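Local coordinates for hypothetical multiheme protein (Ignicoccus hospitalis KIN4/I, PDB 4QO5) that binds eight hemes as a membrane-associated octaheme cytochrome c and probably serves in electron transfer, at residues H90-D95 against V193-Y198; E119-S122 against K126-A129; D424-E429 against R496-L501. All blocks are in the same frame, centred on the assembly; numbering follows the deposited sequence.

Contact 1: H90-D95 against V193-Y198; sequences HPDTID and VKYEGY. With HEC (heme c), chain B.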
# COMPACT_ATOMS: atom_id res chain seq x y z
N HIS A 90 -11.10 3.54 39.95
CA HIS A 90 -9.93 3.61 39.09
C HIS A 90 -8.65 3.74 39.92
O HIS A 90 -8.47 4.74 40.59
CB HIS A 90 -10.04 4.80 38.14
CG HIS A 90 -11.17 4.67 37.16
ND1 HIS A 90 -11.04 4.04 35.95
CD2 HIS A 90 -12.45 5.11 37.22
CE1 HIS A 90 -12.18 4.10 35.29
NE2 HIS A 90 -13.06 4.75 36.04
N PRO A 91 -7.78 2.72 39.86
CA PRO A 91 -6.48 2.70 40.54
C PRO A 91 -5.54 3.81 40.04
O PRO A 91 -4.60 4.15 40.74
CB PRO A 91 -5.91 1.33 40.16
CG PRO A 91 -7.12 0.48 39.88
CD PRO A 91 -8.08 1.43 39.22
N ASP A 92 -5.79 4.33 38.84
CA ASP A 92 -4.99 5.43 38.32
C ASP A 92 -5.60 6.80 38.65
O ASP A 92 -5.22 7.81 38.06
CB ASP A 92 -4.68 5.29 36.81
CG ASP A 92 -5.93 5.14 35.95
OD1 ASP A 92 -6.99 4.71 36.46
OD2 ASP A 92 -5.84 5.43 34.73
N THR A 93 -6.51 6.82 39.61
CA THR A 93 -7.03 8.09 40.10
C THR A 93 -5.95 8.84 40.87
O THR A 93 -5.34 8.28 41.79
CB THR A 93 -8.28 7.90 40.98
OG1 THR A 93 -9.38 7.52 40.15
CG2 THR A 93 -8.62 9.19 41.70
N ILE A 94 -5.71 10.09 40.50
CA ILE A 94 -4.73 10.91 41.21
C ILE A 94 -5.31 12.29 41.50
O ILE A 94 -6.22 12.75 40.82
CB ILE A 94 -3.45 11.11 40.38
CG1 ILE A 94 -3.79 11.69 39.01
CG2 ILE A 94 -2.71 9.79 40.25
CD1 ILE A 94 -2.58 12.18 38.24
N ASP A 95 -4.78 12.95 42.53
CA ASP A 95 -5.13 14.34 42.72
C ASP A 95 -4.49 15.17 41.61
O ASP A 95 -3.35 14.92 41.20
CB ASP A 95 -4.68 14.85 44.09
CG ASP A 95 -5.36 16.15 44.46
OD1 ASP A 95 -6.53 16.10 44.91
OD2 ASP A 95 -4.74 17.23 44.28
N VAL A 193 0.66 9.79 36.28
CA VAL A 193 0.62 8.37 36.58
C VAL A 193 1.71 7.64 35.80
O VAL A 193 1.91 7.89 34.61
CB VAL A 193 -0.75 7.76 36.22
CG1 VAL A 193 -0.75 6.27 36.53
CG2 VAL A 193 -1.86 8.47 36.97
N LYS A 194 2.40 6.72 36.47
CA LYS A 194 3.34 5.85 35.77
C LYS A 194 2.69 4.49 35.50
O LYS A 194 2.23 3.82 36.42
CB LYS A 194 4.63 5.67 36.58
N TYR A 195 2.65 4.10 34.23
CA TYR A 195 2.02 2.85 33.82
C TYR A 195 3.01 1.85 33.26
O TYR A 195 4.09 2.22 32.77
CB TYR A 195 1.01 3.08 32.70
CG TYR A 195 -0.19 3.93 33.03
CD1 TYR A 195 -1.28 3.39 33.72
CD2 TYR A 195 -0.25 5.26 32.61
CE1 TYR A 195 -2.39 4.16 33.99
CE2 TYR A 195 -1.37 6.04 32.89
CZ TYR A 195 -2.43 5.47 33.58
OH TYR A 195 -3.54 6.22 33.86
N GLU A 196 2.60 0.58 33.27
CA GLU A 196 3.15 -0.42 32.36
C GLU A 196 2.02 -0.83 31.42
O GLU A 196 0.90 -1.14 31.86
CB GLU A 196 3.65 -1.65 33.12
CG GLU A 196 4.84 -1.41 34.03
CD GLU A 196 5.32 -2.69 34.71
OE1 GLU A 196 4.67 -3.75 34.52
OE2 GLU A 196 6.34 -2.63 35.43
N GLY A 197 2.28 -0.80 30.12
CA GLY A 197 1.29 -1.22 29.15
C GLY A 197 0.34 -0.15 28.64
O GLY A 197 -0.61 -0.47 27.92
N TYR A 198 0.59 1.10 29.01
CA TYR A 198 -0.14 2.24 28.45
C TYR A 198 0.84 3.41 28.19
O TYR A 198 1.63 3.71 29.07
CB TYR A 198 -1.30 2.71 29.35
CG TYR A 198 -2.15 3.71 28.63
CD1 TYR A 198 -3.10 3.30 27.69
CD2 TYR A 198 -1.94 5.08 28.80
CE1 TYR A 198 -3.84 4.23 26.95
CE2 TYR A 198 -2.67 6.02 28.07
CZ TYR A 198 -3.61 5.60 27.15
OH TYR A 198 -4.32 6.54 26.43
FE HEC B . -4.67 18.50 33.52
CHA HEC B . -2.10 16.37 32.73
CHB HEC B . -6.94 16.19 32.57
CHC HEC B . -7.07 20.29 35.09
CHD HEC B . -2.53 21.14 33.73
NA HEC B . -4.53 16.64 32.74
C1A HEC B . -3.39 15.88 32.64
C2A HEC B . -3.78 14.51 32.39
C3A HEC B . -5.11 14.45 32.35
C4A HEC B . -5.62 15.80 32.56
CMA HEC B . -6.00 13.21 32.10
CAA HEC B . -2.81 13.32 32.23
CBA HEC B . -2.31 13.00 33.64
CGA HEC B . -1.51 11.73 33.71
O1A HEC B . -1.12 11.17 32.65
O2A HEC B . -1.28 11.25 34.85
NB HEC B . -6.63 18.31 33.70
C1B HEC B . -7.39 17.21 33.34
C2B HEC B . -8.69 17.32 33.93
C3B HEC B . -8.67 18.44 34.67
C4B HEC B . -7.41 19.09 34.51
CMB HEC B . -9.78 16.23 33.73
CAB HEC B . -9.70 19.10 35.61
CBB HEC B . -10.65 18.11 36.32
NC HEC B . -4.80 20.39 34.23
C1C HEC B . -5.84 20.90 34.95
C2C HEC B . -5.53 22.26 35.34
C3C HEC B . -4.19 22.39 35.18
C4C HEC B . -3.76 21.29 34.34
CMC HEC B . -6.41 22.95 36.40
CAC HEC B . -3.26 23.59 35.57
CBC HEC B . -3.46 24.35 36.89
ND HEC B . -2.64 18.72 33.26
C1D HEC B . -1.97 19.94 33.35
C2D HEC B . -0.60 19.75 32.97
C3D HEC B . -0.45 18.26 32.67
C4D HEC B . -1.77 17.70 32.87
CMD HEC B . 0.51 20.83 32.91
CAD HEC B . 0.82 17.52 32.21
CBD HEC B . 1.19 18.00 30.81
CGD HEC B . 2.43 17.30 30.33
O1D HEC B . 3.01 17.76 29.31
O2D HEC B . 2.85 16.29 30.95
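The first torsion of Asp92 sets CG between its own backbone N and carbonyl carbon (chi1 56°), which sends the carboxylate toward strand 188-196, while Tyr195 holds its ring beside its backbone N (chi1 -64°), a rotation that lays the phenol alongside Asp92. Tyr195 OH donates to Asp92 OD2 at 2.6 Å, a short bond that uses the anti lone pair of the carboxylate oxygen. OD2 lies in the plane of the ring at its edge, and the carboxylate is turned 70° from that plane. The same OD2 also accepts a hydrogen bond from the backbone N of Ile104, so two donors grip one buried oxygen and would be expected to favour its ionised form. Apolar packing flanks this pair. Val193 forks: CG1 sits over one face of the Tyr195 ring, displaced toward the rim, and reaches Asp92 CB at 4.1 Å, whereas CG2 packs on Ile94 CG2 at 3.6 Å. At the start of the segment Val193 N gives a nearly straight hydrogen bond of 2.8 Å to the heme c propionate oxygen O2A, and Ile94 CD1 lies 3.7 Å from that oxygen. The type I turn 90-93 leads into strand 94-96, which pairs with 99-101; strand 188-196 pairs with 176-185, whose Val177 touches Asp92, Val193 and Tyr195, so the contact joins two separate hairpins beside a heme.

Contact 2: E119-S122 against K126-A129; sequences EQYS and KAWA. With HEC (heme c), chain G.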
# COMPACT_ATOMS: atom_id res chain seq x y z
N GLU A 119 -22.29 -3.08 26.78
CA GLU A 119 -22.85 -4.43 26.92
C GLU A 119 -22.55 -5.29 25.68
O GLU A 119 -22.14 -6.45 25.80
CB GLU A 119 -24.36 -4.40 27.17
CG GLU A 119 -24.78 -3.79 28.50
CD GLU A 119 -24.51 -4.69 29.69
OE1 GLU A 119 -24.14 -5.87 29.49
OE2 GLU A 119 -24.68 -4.21 30.84
N GLN A 120 -22.76 -4.71 24.50
CA GLN A 120 -22.47 -5.43 23.26
C GLN A 120 -20.99 -5.74 23.10
O GLN A 120 -20.62 -6.89 22.85
CB GLN A 120 -22.97 -4.63 22.07
CG GLN A 120 -24.49 -4.64 21.97
CD GLN A 120 -24.99 -3.73 20.86
OE1 GLN A 120 -24.19 -3.10 20.15
NE2 GLN A 120 -26.30 -3.64 20.72
N TYR A 121 -20.16 -4.72 23.29
CA TYR A 121 -18.73 -4.89 23.13
C TYR A 121 -18.16 -5.94 24.06
O TYR A 121 -17.31 -6.74 23.66
CB TYR A 121 -18.01 -3.56 23.32
CG TYR A 121 -16.60 -3.61 22.82
CD1 TYR A 121 -16.34 -3.59 21.46
CD2 TYR A 121 -15.52 -3.70 23.70
CE1 TYR A 121 -15.06 -3.63 20.99
CE2 TYR A 121 -14.23 -3.75 23.23
CZ TYR A 121 -14.01 -3.72 21.87
OH TYR A 121 -12.74 -3.76 21.37
N SER A 122 -18.62 -5.94 25.31
CA SER A 122 -18.04 -6.78 26.35
C SER A 122 -18.23 -8.27 26.09
O SER A 122 -17.48 -9.09 26.61
CB SER A 122 -18.60 -6.40 27.71
OG SER A 122 -19.96 -6.78 27.80
N LYS A 126 -13.49 -9.14 20.30
CA LYS A 126 -12.57 -8.00 20.41
C LYS A 126 -12.25 -7.68 21.86
O LYS A 126 -11.09 -7.45 22.20
CB LYS A 126 -13.17 -6.76 19.74
CG LYS A 126 -13.11 -6.80 18.19
CD LYS A 126 -13.80 -5.57 17.61
CE LYS A 126 -13.55 -5.44 16.11
NZ LYS A 126 -12.18 -4.92 15.98
N ALA A 127 -13.27 -7.67 22.71
CA ALA A 127 -13.05 -7.30 24.12
C ALA A 127 -12.11 -8.30 24.79
O ALA A 127 -11.34 -7.95 25.69
CB ALA A 127 -14.38 -7.24 24.86
N TRP A 128 -12.18 -9.54 24.33
CA TRP A 128 -11.42 -10.64 24.92
C TRP A 128 -10.11 -10.94 24.20
O TRP A 128 -9.47 -11.97 24.46
CB TRP A 128 -12.31 -11.90 24.97
CG TRP A 128 -13.41 -11.77 25.97
CD1 TRP A 128 -14.70 -11.39 25.73
CD2 TRP A 128 -13.30 -11.96 27.39
NE1 TRP A 128 -15.41 -11.35 26.92
CE2 TRP A 128 -14.57 -11.69 27.95
CE3 TRP A 128 -12.26 -12.33 28.24
CZ2 TRP A 128 -14.82 -11.79 29.31
CZ3 TRP A 128 -12.51 -12.43 29.60
CH2 TRP A 128 -13.78 -12.16 30.12
N ALA A 129 -9.70 -10.03 23.31
CA ALA A 129 -8.60 -10.27 22.38
C ALA A 129 -7.26 -10.54 23.06
O ALA A 129 -6.47 -11.33 22.55
CB ALA A 129 -8.45 -9.11 21.36
FE HEC G . -11.11 -5.39 14.09
CHA HEC G . -11.51 -8.74 14.88
CHB HEC G . -13.79 -5.57 11.93
CHC HEC G . -11.09 -1.98 13.82
CHD HEC G . -8.24 -5.27 15.86
NA HEC G . -12.44 -6.86 13.54
C1A HEC G . -12.36 -8.18 13.95
C2A HEC G . -13.41 -8.91 13.25
C3A HEC G . -14.05 -8.04 12.44
C4A HEC G . -13.44 -6.73 12.59
CMA HEC G . -15.22 -8.34 11.47
CAA HEC G . -13.67 -10.42 13.42
CBA HEC G . -14.47 -10.72 14.68
CGA HEC G . -13.56 -10.94 15.86
O1A HEC G . -13.78 -10.25 16.90
O2A HEC G . -12.61 -11.77 15.77
NB HEC G . -12.19 -4.06 13.06
C1B HEC G . -13.30 -4.32 12.26
C2B HEC G . -13.88 -3.05 11.87
C3B HEC G . -13.15 -2.07 12.45
C4B HEC G . -12.07 -2.69 13.16
CMB HEC G . -15.17 -2.92 11.02
CAB HEC G . -13.28 -0.53 12.52
CBB HEC G . -14.69 0.09 12.38
NC HEC G . -9.88 -3.91 14.67
C1C HEC G . -10.06 -2.56 14.51
C2C HEC G . -8.86 -1.87 14.96
C3C HEC G . -8.29 -2.76 15.80
C4C HEC G . -8.79 -4.07 15.46
CMC HEC G . -9.00 -0.34 15.17
CAC HEC G . -7.08 -2.68 16.77
CBC HEC G . -6.79 -1.35 17.51
ND HEC G . -10.04 -6.81 15.18
C1D HEC G . -8.85 -6.49 15.86
C2D HEC G . -8.37 -7.66 16.56
C3D HEC G . -9.39 -8.75 16.26
C4D HEC G . -10.39 -8.13 15.42
CMD HEC G . -7.09 -7.77 17.42
CAD HEC G . -9.37 -10.19 16.79
CBD HEC G . -10.23 -10.28 18.05
CGD HEC G . -10.28 -11.73 18.48
O1D HEC G . -10.96 -12.54 17.79
O2D HEC G . -9.66 -12.06 19.53
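Trp128 turns its indole back toward Ser122, where NE1 makes a weak, bent hydrogen bond (131°) to Ser122 O at 3.1 Å. Ser122 OG in turn donates to Glu119 O from above the carbonyl plane. One residue before the tryptophan, Ala127 CB points back at helix 115-122, 3.2 Å from the carbonyl O of Tyr121 and 3.9 Å from CE2 of its ring. The aliphatic part of Lys126 runs across the end of Tyr121 at about a right angle: Lys126 CB lies 3.4 Å from Tyr121 OH, and CD comes near CE1 of the ring. The phenol hydroxyl itself is hydrogen-bonded to the backbone O of Val203, which ties down the ring that borders the lysine. These residues form the short connection between helix 115-122 and helix 129-134, folded as a type I turn from Lys126 to Ala129, with Trp128 as the N-cap residue of the second helix. From this turn Lys126 extends through CD, and the bend at its last torsion (chi4 -77°) turns NZ onto the heme c iron, which it binds at 2.2 Å. His239, the last residue of a CXXCH heme-attachment motif, supplies NE2 as the other axial ligand, and Lys126, from a separate part of the chain, takes the opposite axial place. Its CE lies 3.1 Å from the pyrrole nitrogen NA of the heme.

Contact 3: D424-E429 against R496-L501; sequences DTQIEE and RGWYQL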
# COMPACT_ATOMS: atom_id res chain seq x y z
N ASP A 424 -18.00 -19.82 -0.23
CA ASP A 424 -18.00 -21.20 0.23
C ASP A 424 -17.02 -22.11 -0.51
O ASP A 424 -16.35 -22.94 0.12
CB ASP A 424 -19.40 -21.82 0.16
CG ASP A 424 -20.36 -21.23 1.17
OD1 ASP A 424 -19.88 -20.64 2.17
OD2 ASP A 424 -21.59 -21.37 0.97
N THR A 425 -16.93 -21.98 -1.83
CA THR A 425 -16.01 -22.83 -2.60
C THR A 425 -14.56 -22.51 -2.24
O THR A 425 -13.71 -23.41 -2.20
CB THR A 425 -16.21 -22.72 -4.14
OG1 THR A 425 -15.64 -21.50 -4.63
CG2 THR A 425 -17.70 -22.83 -4.52
N GLN A 426 -14.28 -21.25 -1.97
CA GLN A 426 -12.92 -20.85 -1.59
C GLN A 426 -12.53 -21.29 -0.19
O GLN A 426 -11.37 -21.62 0.06
CB GLN A 426 -12.71 -19.35 -1.79
CG GLN A 426 -12.82 -18.99 -3.26
CD GLN A 426 -11.95 -19.89 -4.12
OE1 GLN A 426 -10.73 -19.74 -4.15
NE2 GLN A 426 -12.59 -20.83 -4.82
N ILE A 427 -13.52 -21.34 0.70
CA ILE A 427 -13.33 -21.88 2.04
C ILE A 427 -12.96 -23.36 1.91
O ILE A 427 -12.01 -23.82 2.53
CB ILE A 427 -14.61 -21.70 2.90
CG1 ILE A 427 -14.74 -20.23 3.31
CG2 ILE A 427 -14.60 -22.62 4.15
CD1 ILE A 427 -16.13 -19.85 3.78
N GLU A 428 -13.71 -24.08 1.08
CA GLU A 428 -13.44 -25.50 0.84
C GLU A 428 -12.06 -25.72 0.23
O GLU A 428 -11.31 -26.60 0.67
CB GLU A 428 -14.50 -26.09 -0.10
CG GLU A 428 -14.10 -27.47 -0.62
CD GLU A 428 -14.75 -27.82 -1.95
OE1 GLU A 428 -16.00 -27.75 -2.03
OE2 GLU A 428 -14.02 -28.14 -2.91
N GLU A 429 -11.72 -24.95 -0.80
CA GLU A 429 -10.45 -25.14 -1.48
C GLU A 429 -9.25 -24.71 -0.63
O GLU A 429 -8.25 -25.43 -0.55
CB GLU A 429 -10.46 -24.45 -2.85
CG GLU A 429 -11.43 -25.17 -3.79
CD GLU A 429 -11.65 -24.49 -5.12
OE1 GLU A 429 -11.07 -23.40 -5.34
OE2 GLU A 429 -12.41 -25.04 -5.94
N ARG A 496 -0.76 -12.19 -2.40
CA ARG A 496 -0.82 -12.95 -1.14
C ARG A 496 -1.83 -14.10 -1.28
O ARG A 496 -2.28 -14.65 -0.30
CB ARG A 496 -1.24 -12.03 0.01
CG ARG A 496 -0.68 -12.42 1.38
CD ARG A 496 0.83 -12.17 1.46
NE ARG A 496 1.16 -10.75 1.49
CZ ARG A 496 2.39 -10.27 1.38
NH1 ARG A 496 3.41 -11.11 1.24
NH2 ARG A 496 2.62 -8.97 1.42
N GLY A 497 -2.16 -14.47 -2.51
CA GLY A 497 -3.27 -15.38 -2.74
C GLY A 497 -2.89 -16.72 -3.36
O GLY A 497 -1.91 -17.33 -2.92
N TRP A 498 -3.66 -17.17 -4.35
CA TRP A 498 -3.48 -18.52 -4.89
C TRP A 498 -2.07 -18.81 -5.36
O TRP A 498 -1.55 -19.91 -5.14
CB TRP A 498 -4.50 -18.84 -6.00
CG TRP A 498 -5.79 -19.34 -5.44
CD1 TRP A 498 -7.00 -18.70 -5.45
CD2 TRP A 498 -5.99 -20.56 -4.72
NE1 TRP A 498 -7.95 -19.46 -4.80
CE2 TRP A 498 -7.34 -20.61 -4.34
CE3 TRP A 498 -5.15 -21.62 -4.36
CZ2 TRP A 498 -7.88 -21.67 -3.61
CZ3 TRP A 498 -5.69 -22.68 -3.64
CH2 TRP A 498 -7.04 -22.70 -3.27
N TYR A 499 -1.46 -17.84 -6.03
CA TYR A 499 -0.11 -18.05 -6.54
C TYR A 499 0.84 -18.31 -5.37
O TYR A 499 1.67 -19.22 -5.42
CB TYR A 499 0.37 -16.86 -7.39
CG TYR A 499 1.84 -16.98 -7.70
CD1 TYR A 499 2.28 -17.72 -8.80
CD2 TYR A 499 2.78 -16.40 -6.87
CE1 TYR A 499 3.64 -17.86 -9.04
CE2 TYR A 499 4.12 -16.54 -7.10
CZ TYR A 499 4.54 -17.26 -8.19
OH TYR A 499 5.90 -17.37 -8.39
N GLN A 500 0.71 -17.51 -4.31
CA GLN A 500 1.61 -17.66 -3.17
C GLN A 500 1.37 -18.97 -2.45
O GLN A 500 2.31 -19.63 -1.99
CB GLN A 500 1.46 -16.48 -2.20
CG GLN A 500 1.85 -15.14 -2.82
CD GLN A 500 3.34 -15.03 -3.09
OE1 GLN A 500 4.15 -15.77 -2.53
NE2 GLN A 500 3.71 -14.11 -3.97
N LEU A 501 0.10 -19.37 -2.36
CA LEU A 501 -0.25 -20.60 -1.66
C LEU A 501 0.32 -21.81 -2.40
O LEU A 501 0.94 -22.68 -1.79
CB LEU A 501 -1.77 -20.72 -1.51
CG LEU A 501 -2.35 -21.95 -0.81
CD1 LEU A 501 -1.60 -22.23 0.47
CD2 LEU A 501 -3.84 -21.73 -0.51
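The polar link across this contact is one hydrogen bond, from Trp498 NE1 to Gln426 OE1 at 2.9 Å. The donor approaches nearly along the C=O axis, with the oxygen in the indole plane at its edge, while the amide is turned 68° from that plane. Two further bonds hold the amide from its other end: Gln426 NE2 donates to Thr425 OG1 at 3.1 Å, almost straight and in the amide plane, and to Glu429 OE1 at 3.0 Å, which it meets from above the carboxylate plane. With the nitrogen gripped twice and the chain bent at chi2 (-50°), the oxygen is left facing the indole. These residues lie on the long helix 413-447, and Trp498 is in the first turn of helix 498-520, just after the N-cap Gly497; the contact thus packs two C-terminal helices, with Ile480 and Thr484 of helix 464-485 alongside. Across the two segments, the carbon contact is at the benzo edge of Trp498, where CZ2 and CH2 each lie 3.9 Å from Glu429 CB. The Glu429 side chain meets the indole at this edge, the two running at about a right angle, and its OE2 bonds to Thr161 OG1 of the third subunit.

Overall arrangement
All three contacts are buried, but they differ in depth and in partners. Contact 2 lies nearest the chain's centre, about 10 Å from it, whereas contacts 1 and 3 are more than 20 Å out and on opposite sides. Contact 2 falls between the two segments of contact 1 along the chain, and contact 3 comes later; none touches another, their nearest atoms being about 13 Å (1 and 2), 19 Å (2 and 3) and 28 Å (1 and 3) apart. Both outer contacts adjoin neighbouring subunits; contact 2 does not. Contact 1 joins two hairpins beside a heme propionate, contact 2 is a local turn providing an iron ligand, and contact 3 packs helices without binding a heme itself.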